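Local coordinates for protein thioredoxin reductase (Streptococcus pyogenes, PDB 5UWY) that probably catalyses the NADPH-dependent reduction of thioredoxin, passing electrons through bound FAD and a redox-active disulfide, at residues 43-47 with 125-129; 48-52 with 284-289; 132-136 with 158-162. All blocks are in the same frame, centred on the assembly; numbering follows the deposited sequence.

Contact 1 (43-47 with 125-129). With FAD (flavin-adenine dinucleotide), chain B.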
loop_
_atom_site.group_PDB
_atom_site.type_symbol
_atom_site.label_atom_id
_atom_site.label_comp_id
_atom_site.label_asym_id
_atom_site.label_seq_id
_atom_site.Cartn_x
_atom_site.Cartn_y
_atom_site.Cartn_z
ATOM N N ASN A 43 -13.653 3.445 -11.856
ATOM C CA ASN A 43 -14.573 3.138 -12.942
ATOM C C ASN A 43 -14.492 4.189 -14.043
ATOM O O ASN A 43 -15.139 4.054 -15.085
ATOM C CB ASN A 43 -16.000 3.027 -12.404
ATOM C CG ASN A 43 -16.191 1.831 -11.492
ATOM O OD1 ASN A 43 -16.638 1.972 -10.353
ATOM N ND2 ASN A 43 -15.875 0.646 -11.996
ATOM N N ASN A 44 -13.691 5.231 -13.825
ATOM C CA ASN A 44 -13.499 6.300 -14.795
ATOM C C ASN A 44 -12.143 6.234 -15.486
ATOM O O ASN A 44 -11.826 7.117 -16.290
ATOM C CB ASN A 44 -13.673 7.664 -14.121
ATOM C CG ASN A 44 -15.045 7.838 -13.500
ATOM O OD1 ASN A 44 -15.797 6.873 -13.345
ATOM N ND2 ASN A 44 -15.385 9.073 -13.152
ATOM N N THR A 45 -11.338 5.211 -15.207
ATOM C CA THR A 45 -9.981 5.114 -15.730
ATOM C C THR A 45 -9.919 4.064 -16.830
ATOM O O THR A 45 -10.345 2.921 -16.631
ATOM C CB THR A 45 -8.984 4.776 -14.618
ATOM O OG1 THR A 45 -9.126 5.717 -13.547
ATOM C CG2 THR A 45 -7.558 4.835 -15.148
ATOM N N PHE A 46 -9.380 4.457 -17.984
ATOM C CA PHE A 46 -9.262 3.577 -19.140
ATOM C C PHE A 46 -8.328 2.410 -18.849
ATOM O O PHE A 46 -8.761 1.254 -18.814
ATOM C CB PHE A 46 -8.761 4.365 -20.353
ATOM C CG PHE A 46 -9.177 3.784 -21.676
ATOM C CD1 PHE A 46 -10.313 2.997 -21.780
ATOM C CD2 PHE A 46 -8.431 4.033 -22.819
ATOM C CE1 PHE A 46 -10.695 2.466 -23.001
ATOM C CE2 PHE A 46 -8.808 3.506 -24.039
ATOM C CZ PHE A 46 -9.942 2.721 -24.130
ATOM N N ASP A 47 -7.047 2.706 -18.638
ATOM C CA ASP A 47 -6.025 1.693 -18.425
ATOM C C ASP A 47 -5.192 2.056 -17.203
ATOM O O ASP A 47 -4.943 3.234 -16.929
ATOM C CB ASP A 47 -5.121 1.551 -19.665
ATOM C CG ASP A 47 -4.224 0.329 -19.602
ATOM O OD1 ASP A 47 -4.520 -0.589 -18.810
ATOM O OD2 ASP A 47 -3.222 0.287 -20.348
ATOM N N TYR A 125 -13.944 12.902 -23.348
ATOM C CA TYR A 125 -12.631 12.308 -23.560
ATOM C C TYR A 125 -11.853 12.101 -22.263
ATOM O O TYR A 125 -10.625 11.959 -22.305
ATOM C CB TYR A 125 -11.825 13.166 -24.536
ATOM C CG TYR A 125 -12.420 13.214 -25.923
ATOM C CD1 TYR A 125 -12.158 12.212 -26.847
ATOM C CD2 TYR A 125 -13.259 14.254 -26.305
ATOM C CE1 TYR A 125 -12.707 12.247 -28.117
ATOM C CE2 TYR A 125 -13.812 14.298 -27.570
ATOM C CZ TYR A 125 -13.534 13.293 -28.472
ATOM O OH TYR A 125 -14.083 13.334 -29.734
ATOM N N THR A 126 -12.537 12.070 -21.120
ATOM C CA THR A 126 -11.868 11.827 -19.849
ATOM C C THR A 126 -11.221 10.447 -19.856
ATOM O O THR A 126 -11.858 9.452 -20.217
ATOM C CB THR A 126 -12.864 11.949 -18.695
ATOM O OG1 THR A 126 -13.111 13.334 -18.416
ATOM C CG2 THR A 126 -12.324 11.279 -17.442
ATOM N N SER A 127 -9.943 10.398 -19.471
ATOM C CA SER A 127 -9.114 9.192 -19.507
ATOM C C SER A 127 -8.972 8.633 -20.921
ATOM O O SER A 127 -8.692 7.444 -21.102
ATOM C CB SER A 127 -9.643 8.115 -18.555
ATOM O OG SER A 127 -10.445 7.174 -19.242
ATOM N N ARG A 128 -9.165 9.478 -21.934
ATOM C CA ARG A 128 -8.915 9.132 -23.329
ATOM C C ARG A 128 -8.169 10.258 -24.030
ATOM O O ARG A 128 -8.272 10.418 -25.247
ATOM C CB ARG A 128 -10.215 8.822 -24.071
ATOM C CG ARG A 128 -11.054 7.724 -23.450
ATOM C CD ARG A 128 -12.482 7.793 -23.953
ATOM N NE ARG A 128 -13.200 6.536 -23.763
ATOM C CZ ARG A 128 -13.212 5.546 -24.652
ATOM N NH1 ARG A 128 -12.542 5.670 -25.788
ATOM N NH2 ARG A 128 -13.893 4.434 -24.404
ATOM N N GLY A 129 -7.417 11.042 -23.266
ATOM C CA GLY A 129 -6.799 12.251 -23.766
ATOM C C GLY A 129 -6.956 13.366 -22.754
ATOM O O GLY A 129 -6.117 14.268 -22.667
HETATM P PA FAD B . -12.331 6.445 -4.083
HETATM O O1A FAD B . -12.124 5.215 -4.889
HETATM O O2A FAD B . -12.430 7.759 -4.865
HETATM O O5B FAD B . -13.611 6.327 -3.203
HETATM C C5B FAD B . -14.865 6.892 -3.636
HETATM C C4B FAD B . -15.993 5.995 -3.207
HETATM O O4B FAD B . -16.676 6.590 -2.078
HETATM C C3B FAD B . -17.055 5.743 -4.283
HETATM O O3B FAD B . -17.385 4.360 -4.376
HETATM C C2B FAD B . -18.235 6.598 -3.813
HETATM O O2B FAD B . -19.474 6.034 -4.232
HETATM C C1B FAD B . -18.062 6.506 -2.299
HETATM N N9A FAD B . -18.732 7.558 -1.534
HETATM C C8A FAD B . -18.393 8.884 -1.449
HETATM N N7A FAD B . -19.183 9.595 -0.678
HETATM C C5A FAD B . -20.104 8.667 -0.220
HETATM C C6A FAD B . -21.213 8.781 0.643
HETATM N N6A FAD B . -21.590 9.925 1.216
HETATM N N1A FAD B . -21.926 7.659 0.895
HETATM C C2A FAD B . -21.550 6.513 0.323
HETATM N N3A FAD B . -20.526 6.288 -0.501
HETATM C C4A FAD B . -19.841 7.413 -0.734
HETATM N N1 FAD B . -5.149 5.300 -9.888
HETATM C C2 FAD B . -3.986 4.647 -10.184
HETATM O O2 FAD B . -3.433 3.900 -9.367
HETATM N N3 FAD B . -3.405 4.815 -11.430
HETATM C C4 FAD B . -3.886 5.607 -12.450
HETATM O O4 FAD B . -3.279 5.677 -13.517
HETATM C C4X FAD B . -5.118 6.301 -12.125
HETATM N N5 FAD B . -5.643 7.075 -13.033
HETATM C C5X FAD B . -6.817 7.739 -12.724
HETATM C C6 FAD B . -7.387 8.569 -13.688
HETATM C C7 FAD B . -8.567 9.258 -13.433
HETATM C C7M FAD B . -9.152 10.145 -14.501
HETATM C C8 FAD B . -9.196 9.117 -12.184
HETATM C C8M FAD B . -10.475 9.849 -11.876
HETATM C C9 FAD B . -8.629 8.288 -11.219
HETATM C C9A FAD B . -7.448 7.601 -11.478
HETATM N N10 FAD B . -6.838 6.765 -10.517
HETATM C C10 FAD B . -5.675 6.087 -10.815
HETATM C "C1'" FAD B . -7.467 6.544 -9.202
HETATM C "C2'" FAD B . -6.840 7.348 -8.067
HETATM O "O2'" FAD B . -5.719 6.658 -7.513
HETATM C "C3'" FAD B . -7.882 7.549 -6.966
HETATM O "O3'" FAD B . -7.414 8.586 -6.114
HETATM C "C4'" FAD B . -8.209 6.318 -6.111
HETATM O "O4'" FAD B . -9.034 5.422 -6.855
HETATM C "C5'" FAD B . -8.903 6.689 -4.816
HETATM O "O5'" FAD B . -9.195 5.491 -4.064
HETATM P P FAD B . -10.011 5.553 -2.712
HETATM O O1P FAD B . -9.129 6.164 -1.620
HETATM O O2P FAD B . -10.603 4.245 -2.332
HETATM O O3P FAD B . -11.164 6.603 -3.022
#

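Contact 2 (48-52 with 284-289). With FAD (flavin-adenine dinucleotide), chain B.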
loop_
_atom_site.group_PDB
_atom_site.type_symbol
_atom_site.label_atom_id
_atom_site.label_comp_id
_atom_site.label_asym_id
_atom_site.label_seq_id
_atom_site.Cartn_x
_atom_site.Cartn_y
_atom_site.Cartn_z
ATOM N N ILE A 48 -4.769 1.032 -16.465
ATOM C CA ILE A 48 -3.958 1.200 -15.263
ATOM C C ILE A 48 -2.752 0.280 -15.374
ATOM O O ILE A 48 -2.908 -0.943 -15.476
ATOM C CB ILE A 48 -4.747 0.897 -13.978
ATOM C CG1 ILE A 48 -6.037 1.718 -13.926
ATOM C CG2 ILE A 48 -3.888 1.162 -12.754
ATOM C CD1 ILE A 48 -7.015 1.254 -12.867
ATOM N N GLU A 49 -1.549 0.860 -15.340
ATOM C CA GLU A 49 -0.326 0.084 -15.504
ATOM C C GLU A 49 0.659 0.298 -14.359
ATOM O O GLU A 49 1.842 -0.025 -14.504
ATOM C CB GLU A 49 0.347 0.412 -16.840
ATOM C CG GLU A 49 -0.371 -0.163 -18.050
ATOM C CD GLU A 49 0.395 0.054 -19.342
ATOM O OE1 GLU A 49 1.497 0.640 -19.292
ATOM O OE2 GLU A 49 -0.107 -0.362 -20.406
ATOM N N ASN A 50 0.204 0.833 -13.225
ATOM C CA ASN A 50 1.066 0.992 -12.059
ATOM C C ASN A 50 0.496 0.309 -10.820
ATOM O O ASN A 50 0.835 0.690 -9.696
ATOM C CB ASN A 50 1.343 2.471 -11.774
ATOM C CG ASN A 50 0.080 3.275 -11.573
ATOM O OD1 ASN A 50 -1.031 2.750 -11.651
ATOM N ND2 ASN A 50 0.244 4.566 -11.308
ATOM N N TYR A 51 -0.367 -0.690 -11.001
ATOM C CA TYR A 51 -0.762 -1.548 -9.897
ATOM C C TYR A 51 0.024 -2.844 -9.977
ATOM O O TYR A 51 -0.140 -3.597 -10.951
ATOM C CB TYR A 51 -2.260 -1.837 -9.919
ATOM C CG TYR A 51 -2.713 -2.581 -8.681
ATOM C CD1 TYR A 51 -2.636 -1.986 -7.431
ATOM C CD2 TYR A 51 -3.200 -3.880 -8.759
ATOM C CE1 TYR A 51 -3.034 -2.656 -6.292
ATOM C CE2 TYR A 51 -3.604 -4.561 -7.621
ATOM C CZ TYR A 51 -3.520 -3.941 -6.391
ATOM O OH TYR A 51 -3.918 -4.603 -5.252
ATOM N N PRO A 52 0.879 -3.140 -8.998
ATOM C CA PRO A 52 1.712 -4.345 -9.075
ATOM C C PRO A 52 0.875 -5.608 -9.193
ATOM O O PRO A 52 -0.234 -5.702 -8.662
ATOM C CB PRO A 52 2.497 -4.313 -7.758
ATOM C CG PRO A 52 2.482 -2.887 -7.341
ATOM C CD PRO A 52 1.153 -2.362 -7.781
ATOM N N GLN A 284 -2.830 6.960 -4.814
ATOM C CA GLN A 284 -2.802 5.895 -5.806
ATOM C C GLN A 284 -3.514 4.673 -5.247
ATOM O O GLN A 284 -3.786 4.585 -4.048
ATOM C CB GLN A 284 -1.369 5.520 -6.198
ATOM C CG GLN A 284 -0.524 6.656 -6.724
ATOM C CD GLN A 284 -1.009 7.177 -8.059
ATOM O OE1 GLN A 284 -1.067 6.438 -9.043
ATOM N NE2 GLN A 284 -1.354 8.456 -8.103
ATOM N N ILE A 285 -3.792 3.708 -6.130
ATOM C CA ILE A 285 -4.403 2.460 -5.680
ATOM C C ILE A 285 -3.462 1.731 -4.722
ATOM O O ILE A 285 -3.914 1.061 -3.784
ATOM C CB ILE A 285 -4.805 1.566 -6.884
ATOM C CG1 ILE A 285 -5.988 2.146 -7.663
ATOM C CG2 ILE A 285 -5.205 0.168 -6.436
ATOM C CD1 ILE A 285 -5.872 1.979 -9.171
ATOM N N THR A 286 -2.148 1.886 -4.914
ATOM C CA THR A 286 -1.148 1.198 -4.097
ATOM C C THR A 286 -1.078 1.776 -2.686
ATOM O O THR A 286 -0.817 1.051 -1.701
ATOM C CB THR A 286 0.208 1.329 -4.777
ATOM O OG1 THR A 286 0.424 2.704 -5.120
ATOM C CG2 THR A 286 0.203 0.538 -6.053
ATOM N N THR A 287 -1.254 3.096 -2.589
ATOM C CA THR A 287 -1.358 3.780 -1.310
ATOM C C THR A 287 -2.680 3.475 -0.635
ATOM O O THR A 287 -2.696 3.175 0.553
ATOM C CB THR A 287 -1.202 5.295 -1.501
ATOM O OG1 THR A 287 -2.410 5.837 -2.049
ATOM C CG2 THR A 287 -0.070 5.561 -2.456
ATOM N N ALA A 288 -3.789 3.490 -1.377
ATOM C CA ALA A 288 -5.080 3.116 -0.798
ATOM C C ALA A 288 -5.080 1.669 -0.323
ATOM O O ALA A 288 -5.812 1.318 0.609
ATOM C CB ALA A 288 -6.201 3.335 -1.822
ATOM N N VAL A 289 -4.251 0.828 -0.934
ATOM C CA VAL A 289 -4.201 -0.580 -0.564
ATOM C C VAL A 289 -3.381 -0.778 0.709
ATOM O O VAL A 289 -3.860 -1.405 1.663
ATOM C CB VAL A 289 -3.671 -1.419 -1.744
ATOM C CG1 VAL A 289 -3.002 -2.675 -1.260
ATOM C CG2 VAL A 289 -4.815 -1.780 -2.677
HETATM P PA FAD B . -12.331 6.445 -4.083
HETATM O O1A FAD B . -12.124 5.215 -4.889
HETATM O O2A FAD B . -12.430 7.759 -4.865
HETATM O O5B FAD B . -13.611 6.327 -3.203
HETATM C C5B FAD B . -14.865 6.892 -3.636
HETATM C C4B FAD B . -15.993 5.995 -3.207
HETATM O O4B FAD B . -16.676 6.590 -2.078
HETATM C C3B FAD B . -17.055 5.743 -4.283
HETATM O O3B FAD B . -17.385 4.360 -4.376
HETATM C C2B FAD B . -18.235 6.598 -3.813
HETATM O O2B FAD B . -19.474 6.034 -4.232
HETATM C C1B FAD B . -18.062 6.506 -2.299
HETATM N N9A FAD B . -18.732 7.558 -1.534
HETATM C C8A FAD B . -18.393 8.884 -1.449
HETATM N N7A FAD B . -19.183 9.595 -0.678
HETATM C C5A FAD B . -20.104 8.667 -0.220
HETATM C C6A FAD B . -21.213 8.781 0.643
HETATM N N6A FAD B . -21.590 9.925 1.216
HETATM N N1A FAD B . -21.926 7.659 0.895
HETATM C C2A FAD B . -21.550 6.513 0.323
HETATM N N3A FAD B . -20.526 6.288 -0.501
HETATM C C4A FAD B . -19.841 7.413 -0.734
HETATM N N1 FAD B . -5.149 5.300 -9.888
HETATM C C2 FAD B . -3.986 4.647 -10.184
HETATM O O2 FAD B . -3.433 3.900 -9.367
HETATM N N3 FAD B . -3.405 4.815 -11.430
HETATM C C4 FAD B . -3.886 5.607 -12.450
HETATM O O4 FAD B . -3.279 5.677 -13.517
HETATM C C4X FAD B . -5.118 6.301 -12.125
HETATM N N5 FAD B . -5.643 7.075 -13.033
HETATM C C5X FAD B . -6.817 7.739 -12.724
HETATM C C6 FAD B . -7.387 8.569 -13.688
HETATM C C7 FAD B . -8.567 9.258 -13.433
HETATM C C7M FAD B . -9.152 10.145 -14.501
HETATM C C8 FAD B . -9.196 9.117 -12.184
HETATM C C8M FAD B . -10.475 9.849 -11.876
HETATM C C9 FAD B . -8.629 8.288 -11.219
HETATM C C9A FAD B . -7.448 7.601 -11.478
HETATM N N10 FAD B . -6.838 6.765 -10.517
HETATM C C10 FAD B . -5.675 6.087 -10.815
HETATM C "C1'" FAD B . -7.467 6.544 -9.202
HETATM C "C2'" FAD B . -6.840 7.348 -8.067
HETATM O "O2'" FAD B . -5.719 6.658 -7.513
HETATM C "C3'" FAD B . -7.882 7.549 -6.966
HETATM O "O3'" FAD B . -7.414 8.586 -6.114
HETATM C "C4'" FAD B . -8.209 6.318 -6.111
HETATM O "O4'" FAD B . -9.034 5.422 -6.855
HETATM C "C5'" FAD B . -8.903 6.689 -4.816
HETATM O "O5'" FAD B . -9.195 5.491 -4.064
HETATM P P FAD B . -10.011 5.553 -2.712
HETATM O O1P FAD B . -9.129 6.164 -1.620
HETATM O O2P FAD B . -10.603 4.245 -2.332
HETATM O O3P FAD B . -11.164 6.603 -3.022
#

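Contact 3 (132-136 with 158-162). With FAD (flavin-adenine dinucleotide), chain B.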
loop_
_atom_site.group_PDB
_atom_site.type_symbol
_atom_site.label_atom_id
_atom_site.label_comp_id
_atom_site.label_asym_id
_atom_site.label_seq_id
_atom_site.Cartn_x
_atom_site.Cartn_y
_atom_site.Cartn_z
ATOM N N TYR A 132 -6.662 14.016 -15.172
ATOM C CA TYR A 132 -6.431 14.879 -14.022
ATOM C C TYR A 132 -5.276 14.378 -13.166
ATOM O O TYR A 132 -5.167 14.757 -11.996
ATOM C CB TYR A 132 -7.707 15.001 -13.186
ATOM C CG TYR A 132 -8.934 15.422 -13.966
ATOM C CD1 TYR A 132 -9.238 16.764 -14.158
ATOM C CD2 TYR A 132 -9.791 14.473 -14.511
ATOM C CE1 TYR A 132 -10.365 17.149 -14.872
ATOM C CE2 TYR A 132 -10.918 14.848 -15.226
ATOM C CZ TYR A 132 -11.200 16.186 -15.404
ATOM O OH TYR A 132 -12.321 16.561 -16.113
ATOM N N CYS A 133 -4.405 13.538 -13.732
ATOM C CA CYS A 133 -3.400 12.827 -12.945
ATOM C C CYS A 133 -2.201 12.527 -13.839
ATOM O O CYS A 133 -2.242 11.588 -14.637
ATOM C CB CYS A 133 -3.992 11.555 -12.360
ATOM S SG CYS A 133 -3.088 10.876 -10.977
ATOM N N ALA A 134 -1.130 13.309 -13.677
ATOM C CA ALA A 134 0.065 13.103 -14.488
ATOM C C ALA A 134 0.813 11.841 -14.070
ATOM O O ALA A 134 1.300 11.092 -14.924
ATOM C CB ALA A 134 0.972 14.328 -14.395
ATOM N N VAL A 135 0.927 11.596 -12.761
ATOM C CA VAL A 135 1.514 10.355 -12.264
ATOM C C VAL A 135 0.744 9.148 -12.775
ATOM O O VAL A 135 1.295 8.046 -12.871
ATOM C CB VAL A 135 1.555 10.373 -10.719
ATOM C CG1 VAL A 135 2.258 9.136 -10.174
ATOM C CG2 VAL A 135 2.243 11.634 -10.223
ATOM N N CYS A 136 -0.519 9.345 -13.144
ATOM C CA CYS A 136 -1.430 8.263 -13.488
ATOM C C CYS A 136 -1.301 7.835 -14.948
ATOM O O CYS A 136 -0.984 6.674 -15.234
ATOM C CB CYS A 136 -2.862 8.704 -13.159
ATOM S SG CYS A 136 -3.178 8.872 -11.374
ATOM N N GLU A 158 3.218 19.663 -12.418
ATOM C CA GLU A 158 2.712 18.554 -13.220
ATOM C C GLU A 158 3.146 18.684 -14.677
ATOM O O GLU A 158 3.350 17.670 -15.356
ATOM C CB GLU A 158 1.185 18.462 -13.097
ATOM C CG GLU A 158 0.388 19.004 -14.280
ATOM C CD GLU A 158 -1.116 18.950 -14.047
ATOM O OE1 GLU A 158 -1.776 20.012 -14.085
ATOM O OE2 GLU A 158 -1.640 17.836 -13.823
ATOM N N ALA A 159 3.331 19.913 -15.161
ATOM C CA ALA A 159 3.799 20.107 -16.531
ATOM C C ALA A 159 5.244 19.650 -16.690
ATOM O O ALA A 159 5.564 18.867 -17.600
ATOM C CB ALA A 159 3.647 21.574 -16.937
ATOM N N ILE A 160 6.142 20.121 -15.816
ATOM C CA ILE A 160 7.532 19.711 -15.997
ATOM C C ILE A 160 7.708 18.233 -15.669
ATOM O O ILE A 160 8.628 17.588 -16.182
ATOM C CB ILE A 160 8.499 20.596 -15.190
ATOM C CG1 ILE A 160 7.887 20.996 -13.850
ATOM C CG2 ILE A 160 8.886 21.829 -16.001
ATOM C CD1 ILE A 160 8.826 21.810 -12.987
ATOM N N TYR A 161 6.831 17.659 -14.844
ATOM C CA TYR A 161 6.816 16.204 -14.725
ATOM C C TYR A 161 6.406 15.564 -16.044
ATOM O O TYR A 161 6.950 14.523 -16.436
ATOM C CB TYR A 161 5.883 15.755 -13.600
ATOM C CG TYR A 161 5.683 14.253 -13.546
ATOM C CD1 TYR A 161 6.648 13.420 -12.990
ATOM C CD2 TYR A 161 4.532 13.666 -14.055
ATOM C CE1 TYR A 161 6.469 12.046 -12.940
ATOM C CE2 TYR A 161 4.346 12.294 -14.011
ATOM C CZ TYR A 161 5.317 11.489 -13.453
ATOM O OH TYR A 161 5.131 10.125 -13.410
ATOM N N LEU A 162 5.454 16.179 -16.749
ATOM C CA LEU A 162 5.029 15.657 -18.039
ATOM C C LEU A 162 6.108 15.787 -19.106
ATOM O O LEU A 162 6.061 15.059 -20.104
ATOM C CB LEU A 162 3.751 16.361 -18.493
ATOM C CG LEU A 162 2.482 15.848 -17.811
ATOM C CD1 LEU A 162 1.251 16.582 -18.314
ATOM C CD2 LEU A 162 2.345 14.351 -18.019
HETATM P PA FAD B . -12.331 6.445 -4.083
HETATM O O1A FAD B . -12.124 5.215 -4.889
HETATM O O2A FAD B . -12.430 7.759 -4.865
HETATM O O5B FAD B . -13.611 6.327 -3.203
HETATM C C5B FAD B . -14.865 6.892 -3.636
HETATM C C4B FAD B . -15.993 5.995 -3.207
HETATM O O4B FAD B . -16.676 6.590 -2.078
HETATM C C3B FAD B . -17.055 5.743 -4.283
HETATM O O3B FAD B . -17.385 4.360 -4.376
HETATM C C2B FAD B . -18.235 6.598 -3.813
HETATM O O2B FAD B . -19.474 6.034 -4.232
HETATM C C1B FAD B . -18.062 6.506 -2.299
HETATM N N9A FAD B . -18.732 7.558 -1.534
HETATM C C8A FAD B . -18.393 8.884 -1.449
HETATM N N7A FAD B . -19.183 9.595 -0.678
HETATM C C5A FAD B . -20.104 8.667 -0.220
HETATM C C6A FAD B . -21.213 8.781 0.643
HETATM N N6A FAD B . -21.590 9.925 1.216
HETATM N N1A FAD B . -21.926 7.659 0.895
HETATM C C2A FAD B . -21.550 6.513 0.323
HETATM N N3A FAD B . -20.526 6.288 -0.501
HETATM C C4A FAD B . -19.841 7.413 -0.734
HETATM N N1 FAD B . -5.149 5.300 -9.888
HETATM C C2 FAD B . -3.986 4.647 -10.184
HETATM O O2 FAD B . -3.433 3.900 -9.367
HETATM N N3 FAD B . -3.405 4.815 -11.430
HETATM C C4 FAD B . -3.886 5.607 -12.450
HETATM O O4 FAD B . -3.279 5.677 -13.517
HETATM C C4X FAD B . -5.118 6.301 -12.125
HETATM N N5 FAD B . -5.643 7.075 -13.033
HETATM C C5X FAD B . -6.817 7.739 -12.724
HETATM C C6 FAD B . -7.387 8.569 -13.688
HETATM C C7 FAD B . -8.567 9.258 -13.433
HETATM C C7M FAD B . -9.152 10.145 -14.501
HETATM C C8 FAD B . -9.196 9.117 -12.184
HETATM C C8M FAD B . -10.475 9.849 -11.876
HETATM C C9 FAD B . -8.629 8.288 -11.219
HETATM C C9A FAD B . -7.448 7.601 -11.478
HETATM N N10 FAD B . -6.838 6.765 -10.517
HETATM C C10 FAD B . -5.675 6.087 -10.815
HETATM C "C1'" FAD B . -7.467 6.544 -9.202
HETATM C "C2'" FAD B . -6.840 7.348 -8.067
HETATM O "O2'" FAD B . -5.719 6.658 -7.513
HETATM C "C3'" FAD B . -7.882 7.549 -6.966
HETATM O "O3'" FAD B . -7.414 8.586 -6.114
HETATM C "C4'" FAD B . -8.209 6.318 -6.111
HETATM O "O4'" FAD B . -9.034 5.422 -6.855
HETATM C "C5'" FAD B . -8.903 6.689 -4.816
HETATM O "O5'" FAD B . -9.195 5.491 -4.064
HETATM P P FAD B . -10.011 5.553 -2.712
HETATM O O1P FAD B . -9.129 6.164 -1.620
HETATM O O2P FAD B . -10.603 4.245 -2.332
HETATM O O3P FAD B . -11.164 6.603 -3.022
#

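Contact 1 (43-47 with 125-129)
Phe46 and Arg128 meet in an off-centre cation-pi contact, the Arg128 CZ lying 4.7 Å from the centroid of the Phe46 ring and 26° off its normal. The t rotamer of Phe46 (chi1 -154°) carries the ring out to the guanidinium, which puts one face over Phe46 CE1; Arg128 also touches a crystal neighbour, so its pose may be partly a lattice effect. Closer in, Ser127 occupies the third position of a type II turn from Tyr125 to Arg128. Its chi1 of 97° lies between wells, with OG bonded to Thr126 O at 2.9 Å while accepting a weak bond from Phe46 N at 3.2 Å (120°). Thr45 points its CA-to-CB bond away from the turn, and in the m rotamer its OG1 comes within 3.2 Å of FAD C5X. Thr45 is also backbone-bonded to Gly59, at the start of helix 59-71, and Gly129 to Val233 of strand 232-235, so this surface contact joins the FAD-binding half to the sheet of the probable NADPH-binding half.

Contact 2 (48-52 with 284-289)
The pyrimidine end of the flavin is held in a buried pocket built jointly by the loop 48-52 and the start of helix 285-304. Two hydrogen bonds define it: FAD N3 donates to Asn50 OD1 (3.2 Å, 162°) and Ile285 N donates to FAD O2 (3.3 Å, 169°). The helix thus offers a first-turn amide to the flavin carbonyl, directly after Gln284 at the N-cap. Across the segments the polar tie is weaker, Asn50 ND2 reaching Gln284 OE1 at 3.2 Å with an angle of only 125°. Apolar contacts do the rest: Ile48 CD1 lies 3.9 Å from Ile285 CD1, Tyr51 CD1 3.5 Å from Ile285 CG2, and Pro52 CD 3.5 Å from Thr286 CG2. The Tyr51 hydroxyl is hydrogen-bonded to Pro52 O of the second subunit, and Thr286 OG1 to Tyr22 OH of that subunit, so the pocket wall is also dimer interface. Within the chain, Ile285, Ala288 and Val289 pack on helix 14-25, while Ile48 is backbone-bonded to Ile57, ahead of helix 59-71.

Contact 3 (132-136 with 158-162)
Tyr132 begins the segment facing away from helix 153-162; the methyl C7M of FAD lies near the plane of its ring, at the edge, 4.4 Å from Tyr132 CD2. Cys133 follows at the N-cap of the short helix 134-137, and its CA-to-CB bond likewise points away from 158-162. Ala134 turns the other way and makes the heart of the contact, with 83 Å² of its surface covered. Its CB packs 3.6 Å from Tyr161 CD2, 3.9 Å from Leu162 CD2 and 4.3 Å from Glu158 CB, while Ala134 O sits at the edge of the Tyr161 ring, 3.4 Å from CE2. A methyl side chain lets the backbones approach to 6.2 Å between the CA atoms of Ala134 and Glu158.

These residues form the Cys-Ala-Val-Cys redox motif of thioredoxin reductase, oxidised here: Cys133 SG and Cys136 SG are 2.0 Å apart. Cys136 SG lies 3.3 Å from FAD C4X, a geometry consistent with the flavin-oxidising state of this family, in which the dithiol-disulfide couple exchanges electrons with the flavin.

Val135 reaches the same tyrosine more loosely, Val135 CG2 standing 4.4 Å from Tyr161 CE2. The Tyr161 ring continues into the dimer interface, edge-to-face with Tyr300 of the second subunit. Last comes Cys136, whose N bonds weakly to Cys133 O at 3.2 Å; its own O is 3.0 Å from FAD O4 and is hydrogen-bonded to Arg25 of the second subunit. Behind the contact, Leu162 packs on strands 145-149, 168-172 and 232-235.

From the N terminus, the loop between strand 30-34 and helix 59-71 supplies two consecutive partners. Its part 43-47 waits until 125-129, so contact 1 closes a loop of 77 residues; 48-52 waits until the start of helix 285-304, so contacts 1 and 2 cross. Contact 3 opens after contact 1 has closed and spans just 21 residues, wholly within the span of contact 2. Contact 1 links the FAD-binding half to the loop leading into the second parallel sheet; contact 3 stays within that probable NADPH-binding half, setting the disulfide-bearing helix 134-137 on helix 153-162; contact 2 joins distant parts of the FAD-binding half. Gln284 NE2, 3.8 Å from Cys136 SG, brings contacts 2 and 3 together.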